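Local coordinates for multidrug resistance protein (PDB 1YC9), which is a trimeric outer membrane channel of the outer membrane factor family that probably carries drugs out of the cell and could contribute to multidrug resistance, at residues A[293-298]-A[302-307]; A[115-120]-A[284-289]. The protein carries 1 engineered substitution. All coordinates share one frame; numbering follows the deposited sequence.

Contact 1. Residues A[293-298]-A[302-307]; sequences IGYQAF and HLFDSG. With BOG (octyl beta-D-glucopyranoside), chain B.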
ATOM      1  N   ILE A 293      14.016  10.422  50.740  1.00 12.50           N
ATOM      2  CA  ILE A 293      14.227  11.161  51.920  1.00 12.00           C
ATOM      3  C   ILE A 293      13.048  12.086  52.064  1.00 11.70           C
ATOM      4  O   ILE A 293      12.554  12.565  51.089  1.00 13.10           O
ATOM      5  CB  ILE A 293      15.532  12.058  51.805  1.00 13.16           C
ATOM      6  CG1 ILE A 293      15.901  12.674  53.143  1.00 16.14           C
ATOM      7  CG2 ILE A 293      15.372  13.059  50.710  1.00 17.08           C
ATOM      8  CD1 ILE A 293      16.098  11.754  54.335  1.00 18.82           C
ATOM      9  N   GLY A 294      12.673  12.323  53.267  1.00 13.17           N
ATOM     10  CA  GLY A 294      11.531  13.200  53.563  1.00 14.41           C
ATOM     11  C   GLY A 294      11.024  13.066  54.967  1.00 12.18           C
ATOM     12  O   GLY A 294      11.726  12.873  55.936  1.00 13.55           O
ATOM     13  N   TYR A 295       9.704  13.311  55.104  1.00 14.28           N
ATOM     14  CA  TYR A 295       9.003  13.379  56.334  1.00 12.23           C
ATOM     15  C   TYR A 295       7.734  12.473  56.256  1.00 12.15           C
ATOM     16  O   TYR A 295       7.133  12.362  55.199  1.00 12.95           O
ATOM     17  CB  TYR A 295       8.418  14.754  56.482  1.00 14.34           C
ATOM     18  CG  TYR A 295       9.500  15.856  56.380  1.00 15.22           C
ATOM     19  CD1 TYR A 295       9.758  16.454  55.160  1.00 20.97           C
ATOM     20  CD2 TYR A 295      10.180  16.261  57.494  1.00 20.33           C
ATOM     21  CE1 TYR A 295      10.687  17.472  55.055  1.00 21.64           C
ATOM     22  CE2 TYR A 295      11.111  17.316  57.408  1.00 19.83           C
ATOM     23  CZ  TYR A 295      11.327  17.890  56.192  1.00 26.09           C
ATOM     24  OH  TYR A 295      12.218  18.910  56.026  1.00 28.56           O
ATOM     25  N   GLN A 296       7.485  11.824  57.356  1.00 13.85           N
ATOM     26  CA  GLN A 296       6.285  10.982  57.563  1.00 14.41           C
ATOM     27  C   GLN A 296       5.853  11.216  58.986  1.00 14.44           C
ATOM     28  O   GLN A 296       6.629  11.144  59.940  1.00 15.82           O
ATOM     29  CB  GLN A 296       6.627   9.511  57.294  1.00 13.19           C
ATOM     30  CG  GLN A 296       7.035   9.205  55.886  1.00 15.00           C
ATOM     31  CD  GLN A 296       7.598   7.806  55.727  1.00 17.25           C
ATOM     32  OE1 GLN A 296       8.069   7.221  56.691  1.00 18.98           O
ATOM     33  NE2 GLN A 296       7.486   7.266  54.538  1.00 20.34           N
ATOM     34  N   ALA A 297       4.528  11.451  59.201  1.00 15.90           N
ATOM     35  CA  ALA A 297       4.030  11.676  60.507  1.00 14.07           C
ATOM     36  C   ALA A 297       2.563  11.263  60.713  1.00 14.50           C
ATOM     37  O   ALA A 297       1.791  11.370  59.786  1.00 15.61           O
ATOM     38  CB  ALA A 297       4.212  13.170  60.901  1.00 15.46           C
ATOM     39  N   PHE A 298       2.329  10.756  61.903  1.00 15.18           N
ATOM     40  CA  PHE A 298       0.995  10.645  62.524  1.00 17.25           C
ATOM     41  C   PHE A 298       0.719  12.060  62.981  1.00 17.00           C
ATOM     42  O   PHE A 298       1.417  12.568  63.867  1.00 20.00           O
ATOM     43  CB  PHE A 298       1.122   9.684  63.689  1.00 17.85           C
ATOM     44  CG  PHE A 298      -0.145   9.491  64.456  1.00 21.36           C
ATOM     45  CD1 PHE A 298      -0.969   8.403  64.185  1.00 20.24           C
ATOM     46  CD2 PHE A 298      -0.491  10.360  65.456  1.00 23.74           C
ATOM     47  CE1 PHE A 298      -2.117   8.212  64.900  1.00 23.61           C
ATOM     48  CE2 PHE A 298      -1.701  10.149  66.178  1.00 26.20           C
ATOM     49  CZ  PHE A 298      -2.461   9.075  65.882  1.00 20.42           C
ATOM     50  N   HIS A 302       2.350  17.573  62.671  1.00 22.79           N
ATOM     51  CA  HIS A 302       3.644  17.093  63.137  1.00 21.95           C
ATOM     52  C   HIS A 302       4.606  16.649  62.039  1.00 20.08           C
ATOM     53  O   HIS A 302       5.665  16.032  62.372  1.00 20.32           O
ATOM     54  CB  HIS A 302       3.402  15.945  64.109  1.00 21.57           C
ATOM     55  CG  HIS A 302       2.749  16.372  65.386  1.00 26.89           C
ATOM     56  ND1 HIS A 302       3.413  17.080  66.366  1.00 28.82           N
ATOM     57  CD2 HIS A 302       1.485  16.174  65.849  1.00 32.13           C
ATOM     58  CE1 HIS A 302       2.576  17.317  67.369  1.00 35.05           C
ATOM     59  NE2 HIS A 302       1.400  16.777  67.077  1.00 32.08           N
ATOM     60  N   LEU A 303       4.266  16.943  60.793  1.00 18.51           N
ATOM     61  CA  LEU A 303       4.970  16.413  59.621  1.00 17.91           C
ATOM     62  C   LEU A 303       6.468  16.745  59.682  1.00 19.40           C
ATOM     63  O   LEU A 303       7.323  15.906  59.404  1.00 17.75           O
ATOM     64  CB  LEU A 303       4.381  16.962  58.349  1.00 18.04           C
ATOM     65  CG  LEU A 303       4.938  16.411  57.062  1.00 19.50           C
ATOM     66  CD1 LEU A 303       4.763  14.866  57.002  1.00 21.31           C
ATOM     67  CD2 LEU A 303       4.296  17.111  55.889  1.00 20.81           C
ATOM     68  N   PHE A 304       6.747  17.955  60.166  1.00 18.99           N
ATOM     69  CA  PHE A 304       8.104  18.455  60.210  1.00 20.54           C
ATOM     70  C   PHE A 304       8.848  18.385  61.537  1.00 20.59           C
ATOM     71  O   PHE A 304      10.015  18.843  61.588  1.00 21.97           O
ATOM     72  CB  PHE A 304       8.124  19.881  59.658  1.00 20.79           C
ATOM     73  CG  PHE A 304       7.549  20.010  58.304  1.00 22.27           C
ATOM     74  CD1 PHE A 304       6.430  20.812  58.093  1.00 27.19           C
ATOM     75  CD2 PHE A 304       8.094  19.368  57.217  1.00 25.06           C
ATOM     76  CE1 PHE A 304       5.864  20.944  56.817  1.00 30.02           C
ATOM     77  CE2 PHE A 304       7.534  19.502  55.929  1.00 25.97           C
ATOM     78  CZ  PHE A 304       6.438  20.304  55.720  1.00 27.69           C
ATOM     79  N   ASP A 305       8.250  17.776  62.547  1.00 20.24           N
ATOM     80  CA  ASP A 305       8.796  17.617  63.877  1.00 21.72           C
ATOM     81  C   ASP A 305      10.118  16.895  63.807  1.00 21.64           C
ATOM     82  O   ASP A 305      10.309  15.953  63.013  1.00 20.32           O
ATOM     83  CB  ASP A 305       7.942  16.739  64.807  1.00 20.94           C
ATOM     84  CG  ASP A 305       6.658  17.444  65.290  1.00 24.40           C
ATOM     85  OD1 ASP A 305       6.341  18.529  64.794  1.00 23.05           O
ATOM     86  OD2 ASP A 305       5.953  16.974  66.163  1.00 28.59           O
ATOM     87  N   SER A 306      11.033  17.334  64.656  1.00 22.09           N
ATOM     88  CA  SER A 306      12.267  16.574  64.884  1.00 22.16           C
ATOM     89  C   SER A 306      11.955  15.064  65.120  1.00 21.30           C
ATOM     90  O   SER A 306      11.025  14.722  65.858  1.00 20.76           O
ATOM     91  CB  SER A 306      13.039  17.165  66.080  1.00 23.40           C
ATOM     92  OG  SER A 306      14.189  16.354  66.256  1.00 29.52           O
ATOM     93  N   GLY A 307      12.666  14.201  64.413  1.00 18.33           N
ATOM     94  CA  GLY A 307      12.512  12.747  64.483  1.00 19.09           C
ATOM     95  C   GLY A 307      11.555  12.095  63.482  1.00 16.82           C
ATOM     96  O   GLY A 307      11.579  10.868  63.332  1.00 18.15           O
TER
HETATM   97  C1  BOG B1001      15.140  17.092  58.181  1.00 27.50           C
HETATM   98  O1  BOG B1001      15.288  16.723  56.873  1.00 23.45           O
HETATM   99  C2  BOG B1001      16.398  17.776  58.801  1.00 25.96           C
HETATM  100  O2  BOG B1001      17.646  17.391  58.176  1.00 19.65           O
HETATM  101  C3  BOG B1001      16.302  17.770  60.288  1.00 25.01           C
HETATM  102  O3  BOG B1001      17.329  18.465  60.935  1.00 20.24           O
HETATM  103  C4  BOG B1001      15.076  17.376  61.086  1.00 21.78           C
HETATM  104  O4  BOG B1001      15.213  16.854  62.396  1.00 25.28           O
HETATM  105  C5  BOG B1001      14.027  16.593  60.285  1.00 20.68           C
HETATM  106  O5  BOG B1001      14.099  16.497  58.934  1.00 24.34           O
HETATM  107  C6  BOG B1001      12.622  16.432  60.889  1.00 20.64           C
HETATM  108  O6  BOG B1001      12.190  17.839  60.872  1.00 21.86           O
HETATM  109  C1' BOG B1001      14.413  15.826  56.194  1.00 23.26           C
HETATM  110  C2' BOG B1001      14.201  16.265  54.790  1.00 20.52           C
HETATM  111  C3' BOG B1001      15.483  16.641  54.046  1.00 23.25           C
HETATM  112  C4' BOG B1001      15.223  16.919  52.587  1.00 25.34           C
HETATM  113  C5' BOG B1001      16.503  17.264  51.876  1.00 30.97           C
HETATM  114  C6' BOG B1001      16.381  17.247  50.350  1.00 35.49           C
HETATM  115  C7' BOG B1001      15.932  18.568  49.754  1.00 36.63           C
HETATM  116  C8' BOG B1001      16.093  18.545  48.236  1.00 35.38           C

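Contact 2. Residues A[115-120]-A[284-289]; sequences WGKNRA and YPDVTL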
ATOM      1  N   TRP A 115      24.388  -5.828  32.645  1.00 22.63           N
ATOM      2  CA  TRP A 115      24.516  -6.627  31.438  1.00 21.74           C
ATOM      3  C   TRP A 115      24.397  -5.847  30.140  1.00 22.47           C
ATOM      4  O   TRP A 115      24.421  -6.420  29.043  1.00 22.55           O
ATOM      5  CB  TRP A 115      23.498  -7.783  31.488  1.00 22.15           C
ATOM      6  CG  TRP A 115      23.451  -8.298  32.787  1.00 24.92           C
ATOM      7  CD1 TRP A 115      22.518  -8.014  33.748  1.00 29.47           C
ATOM      8  CD2 TRP A 115      24.413  -9.144  33.399  1.00 29.79           C
ATOM      9  NE1 TRP A 115      22.868  -8.618  34.926  1.00 29.71           N
ATOM     10  CE2 TRP A 115      24.014  -9.339  34.724  1.00 28.77           C
ATOM     11  CE3 TRP A 115      25.559  -9.786  32.945  1.00 35.51           C
ATOM     12  CZ2 TRP A 115      24.716 -10.140  35.601  1.00 34.50           C
ATOM     13  CZ3 TRP A 115      26.262 -10.572  33.815  1.00 38.07           C
ATOM     14  CH2 TRP A 115      25.831 -10.763  35.121  1.00 36.09           C
ATOM     15  N   GLY A 116      24.225  -4.529  30.236  1.00 21.05           N
ATOM     16  CA  GLY A 116      24.170  -3.736  29.045  1.00 21.20           C
ATOM     17  C   GLY A 116      22.840  -3.681  28.319  1.00 19.64           C
ATOM     18  O   GLY A 116      22.806  -3.198  27.227  1.00 19.89           O
ATOM     19  N   LYS A 117      21.791  -4.226  28.920  1.00 18.73           N
ATOM     20  CA  LYS A 117      20.435  -4.154  28.373  1.00 20.19           C
ATOM     21  C   LYS A 117      20.015  -2.740  28.003  1.00 19.54           C
ATOM     22  O   LYS A 117      19.452  -2.501  26.926  1.00 19.76           O
ATOM     23  CB  LYS A 117      19.474  -4.706  29.414  1.00 20.08           C
ATOM     24  CG  LYS A 117      18.138  -4.924  28.946  1.00 25.78           C
ATOM     25  CD  LYS A 117      17.322  -5.631  30.012  1.00 28.58           C
ATOM     26  CE  LYS A 117      16.952  -4.761  31.173  1.00 29.31           C
ATOM     27  NZ  LYS A 117      16.258  -5.589  32.151  1.00 36.76           N
ATOM     28  N   ASN A 118      20.215  -1.813  28.939  1.00 18.83           N
ATOM     29  CA  ASN A 118      19.706  -0.462  28.740  1.00 18.90           C
ATOM     30  C   ASN A 118      20.582   0.281  27.735  1.00 18.91           C
ATOM     31  O   ASN A 118      20.101   1.014  26.892  1.00 19.52           O
ATOM     32  CB  ASN A 118      19.612   0.292  30.071  1.00 19.09           C
ATOM     33  CG  ASN A 118      18.626  -0.324  31.032  1.00 22.98           C
ATOM     34  OD1 ASN A 118      17.805  -1.140  30.628  1.00 24.16           O
ATOM     35  ND2 ASN A 118      18.652   0.119  32.306  1.00 23.53           N
ATOM     36  N   ARG A 119      21.881   0.079  27.799  1.00 18.83           N
ATOM     37  CA  ARG A 119      22.711   0.617  26.772  1.00 20.34           C
ATOM     38  C   ARG A 119      22.261   0.120  25.393  1.00 19.14           C
ATOM     39  O   ARG A 119      22.189   0.879  24.446  1.00 17.65           O
ATOM     40  CB  ARG A 119      24.155   0.216  27.008  1.00 21.09           C
ATOM     41  CG  ARG A 119      25.055   0.848  25.980  1.00 27.71           C
ATOM     42  CD  ARG A 119      26.521   0.636  26.281  1.00 30.76           C
ATOM     43  NE  ARG A 119      26.830  -0.778  26.175  1.00 35.69           N
ATOM     44  CZ  ARG A 119      28.045  -1.286  26.322  1.00 39.59           C
ATOM     45  NH1 ARG A 119      29.071  -0.490  26.565  1.00 41.81           N
ATOM     46  NH2 ARG A 119      28.228  -2.593  26.217  1.00 42.49           N
ATOM     47  N   ALA A 120      21.945  -1.190  25.259  1.00 17.57           N
ATOM     48  CA  ALA A 120      21.538  -1.708  23.975  1.00 17.87           C
ATOM     49  C   ALA A 120      20.257  -1.058  23.499  1.00 18.94           C
ATOM     50  O   ALA A 120      20.051  -0.831  22.306  1.00 18.87           O
ATOM     51  CB  ALA A 120      21.340  -3.288  24.064  1.00 18.20           C
ATOM     52  N   TYR A 284      19.108 -12.300  32.706  1.00 19.92           N
ATOM     53  CA  TYR A 284      20.076 -12.008  33.729  1.00 19.91           C
ATOM     54  C   TYR A 284      19.493 -11.131  34.839  1.00 20.49           C
ATOM     55  O   TYR A 284      18.423 -10.547  34.654  1.00 18.48           O
ATOM     56  CB  TYR A 284      21.300 -11.328  33.094  1.00 19.91           C
ATOM     57  CG  TYR A 284      22.084 -12.302  32.258  1.00 24.33           C
ATOM     58  CD1 TYR A 284      21.641 -12.674  31.007  1.00 27.68           C
ATOM     59  CD2 TYR A 284      23.302 -12.858  32.741  1.00 29.74           C
ATOM     60  CE1 TYR A 284      22.352 -13.577  30.231  1.00 32.67           C
ATOM     61  CE2 TYR A 284      24.017 -13.775  31.975  1.00 32.25           C
ATOM     62  CZ  TYR A 284      23.539 -14.114  30.710  1.00 34.62           C
ATOM     63  OH  TYR A 284      24.197 -15.021  29.899  1.00 42.12           O
ATOM     64  N   PRO A 285      20.145 -11.135  35.993  1.00 21.40           N
ATOM     65  CA  PRO A 285      19.626 -10.383  37.127  1.00 22.52           C
ATOM     66  C   PRO A 285      19.528  -8.892  36.821  1.00 24.55           C
ATOM     67  O   PRO A 285      20.403  -8.349  36.190  1.00 26.64           O
ATOM     68  CB  PRO A 285      20.607 -10.673  38.243  1.00 22.95           C
ATOM     69  CG  PRO A 285      21.498 -11.844  37.817  1.00 23.17           C
ATOM     70  CD  PRO A 285      21.361 -11.922  36.339  1.00 20.43           C
ATOM     71  N   ASP A 286      18.430  -8.280  37.185  1.00 23.60           N
ATOM     72  CA  ASP A 286      18.308  -6.837  37.106  1.00 23.53           C
ATOM     73  C   ASP A 286      18.604  -6.172  38.446  1.00 21.00           C
ATOM     74  O   ASP A 286      17.963  -6.469  39.436  1.00 18.54           O
ATOM     75  CB  ASP A 286      16.893  -6.545  36.687  1.00 26.02           C
ATOM     76  CG  ASP A 286      16.808  -5.294  35.941  1.00 30.39           C
ATOM     77  OD1 ASP A 286      16.128  -5.245  34.867  1.00 31.65           O
ATOM     78  OD2 ASP A 286      17.474  -4.314  36.384  1.00 34.68           O
ATOM     79  N   VAL A 287      19.588  -5.232  38.486  1.00 20.02           N
ATOM     80  CA  VAL A 287      20.004  -4.634  39.731  1.00 19.92           C
ATOM     81  C   VAL A 287      19.631  -3.131  39.666  1.00 20.26           C
ATOM     82  O   VAL A 287      19.924  -2.471  38.666  1.00 17.84           O
ATOM     83  CB  VAL A 287      21.497  -4.766  40.014  1.00 21.82           C
ATOM     84  CG1 VAL A 287      21.830  -4.147  41.388  1.00 24.04           C
ATOM     85  CG2 VAL A 287      21.928  -6.219  39.974  1.00 24.97           C
ATOM     86  N   THR A 288      18.901  -2.675  40.675  1.00 19.00           N
ATOM     87  CA  THR A 288      18.352  -1.316  40.688  1.00 19.86           C
ATOM     88  C   THR A 288      18.805  -0.685  41.991  1.00 19.98           C
ATOM     89  O   THR A 288      19.390  -1.357  42.879  1.00 22.85           O
ATOM     90  CB  THR A 288      16.834  -1.328  40.536  1.00 21.22           C
ATOM     91  OG1 THR A 288      16.325  -2.261  41.486  1.00 26.31           O
ATOM     92  CG2 THR A 288      16.405  -1.873  39.175  1.00 19.52           C
ATOM     93  N   LEU A 289      18.709   0.636  42.059  1.00 18.44           N
ATOM     94  CA  LEU A 289      18.994   1.353  43.253  1.00 17.42           C
ATOM     95  C   LEU A 289      17.809   2.313  43.458  1.00 17.35           C
ATOM     96  O   LEU A 289      17.320   2.933  42.482  1.00 17.94           O
ATOM     97  CB  LEU A 289      20.264   2.156  43.082  1.00 18.44           C
ATOM     98  CG  LEU A 289      20.757   2.969  44.261  1.00 19.40           C
ATOM     99  CD1 LEU A 289      21.332   2.175  45.392  1.00 17.06           C
ATOM    100  CD2 LEU A 289      21.912   3.851  43.671  1.00 21.35           C
TER

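Contact 1. Residues A[293-298]-A[302-307]
The side chains of Tyr295 and Phe304 are set on their backbones in nearly the same way, each with CG anti to its own carbonyl carbon (chi1 -56° and -55°); each ring is swung to the backbone N side of its residue, where the two meet as a T-shaped pair. Phe304 presents its edge, with CD2 3.5 Å above the plane of the Tyr295 ring and over its centre, while the planes stand at 86° to each other. Phenylalanine suits the edge position because its slightly positive ring hydrogens can meet the electron-rich face of a tyrosine. Closer to the strand, Leu303 sends its branched end back to the backbone, and CD1 rests 3.7 Å from Tyr295 CB. Leu303 O lies against the same Tyr295 CB at 3.3 Å; it is buried here and has no hydrogen-bonding partner in the model. Ala297 is small enough for the turn to come close, its CB lying 3.6 Å from Leu303 CA. The turn itself is braced by His302 ND1, which donates to Asp305 OD2 at 2.6 Å. An octyl glucoside molecule lies beside both segments: its O6 donates to Phe304 O at 2.5 Å, and its C2' lies 3.5 Å from Tyr295 OH. A type I turn, His302 to Asp305, thus folds back on the strand it follows, as part of the loop linking neighbouring antiparallel strands of the outer membrane beta-barrel.

Contact 2. Residues A[115-120]-A[284-289]
The indole of Trp115 carries Tyr284 on one face and Pro285 O at its edge. These residues sit where the beta-barrel passes into the alpha-helical barrel of an outer membrane factor, Trp115 just before helix 117-183, Lys117 in its first turn and the others leading into strand 286-298. Tyr284 CB makes a CH-pi contact almost along the ring normal, 3.5 Å from the centroid of the five-membered ring. Farther out, Tyr284 CD2 comes within 3.8 Å of Trp115 CE3, with the phenol plane turned 40° from the six-membered ring of the indole. Tryptophan suits the place because it offers both a broad face for packing and a polar N-H: NE1 donates to Pro285 O at 2.8 Å, in the carbonyl plane though with a bent geometry. The same residue also touches the indole with its ring, since Pro285 CD lies 3.9 Å from Trp115 CZ2. A lysine has the length to cross from the helix to the strand; Lys117 starts out extended and bends at its third torsion (chi3 73°), which carries the amine to the carboxylate. Asp286 OD2 is close to Asp111 OD1, a meeting of like charges that the lysine would probably ease. The salt bridge runs to the other oxygen, Lys117 NZ to Asp286 OD1 at 2.7 Å, with the amine above the carboxylate plane, 36° out of it.

How the contacts relate
Strand 286-298 joins the two contacts. Contact 2 lies at its beginning and contact 1 at its end, with their centres 35 Å apart on the same side of the chain's centre, and they do not otherwise touch. Contact 2 comes first along the chain, joining the start of helix 117-183 to the start of strand 286-298 across 163 intervening residues, whereas contact 1 is local to the strand and the loop that follows it. The strand belongs to a four-stranded antiparallel sheet; as in TolC, three such sheets probably make up the trimer's barrel. The pair therefore marks the two ends of the barrel wall, one at the helical tunnel and the other at the loop tip.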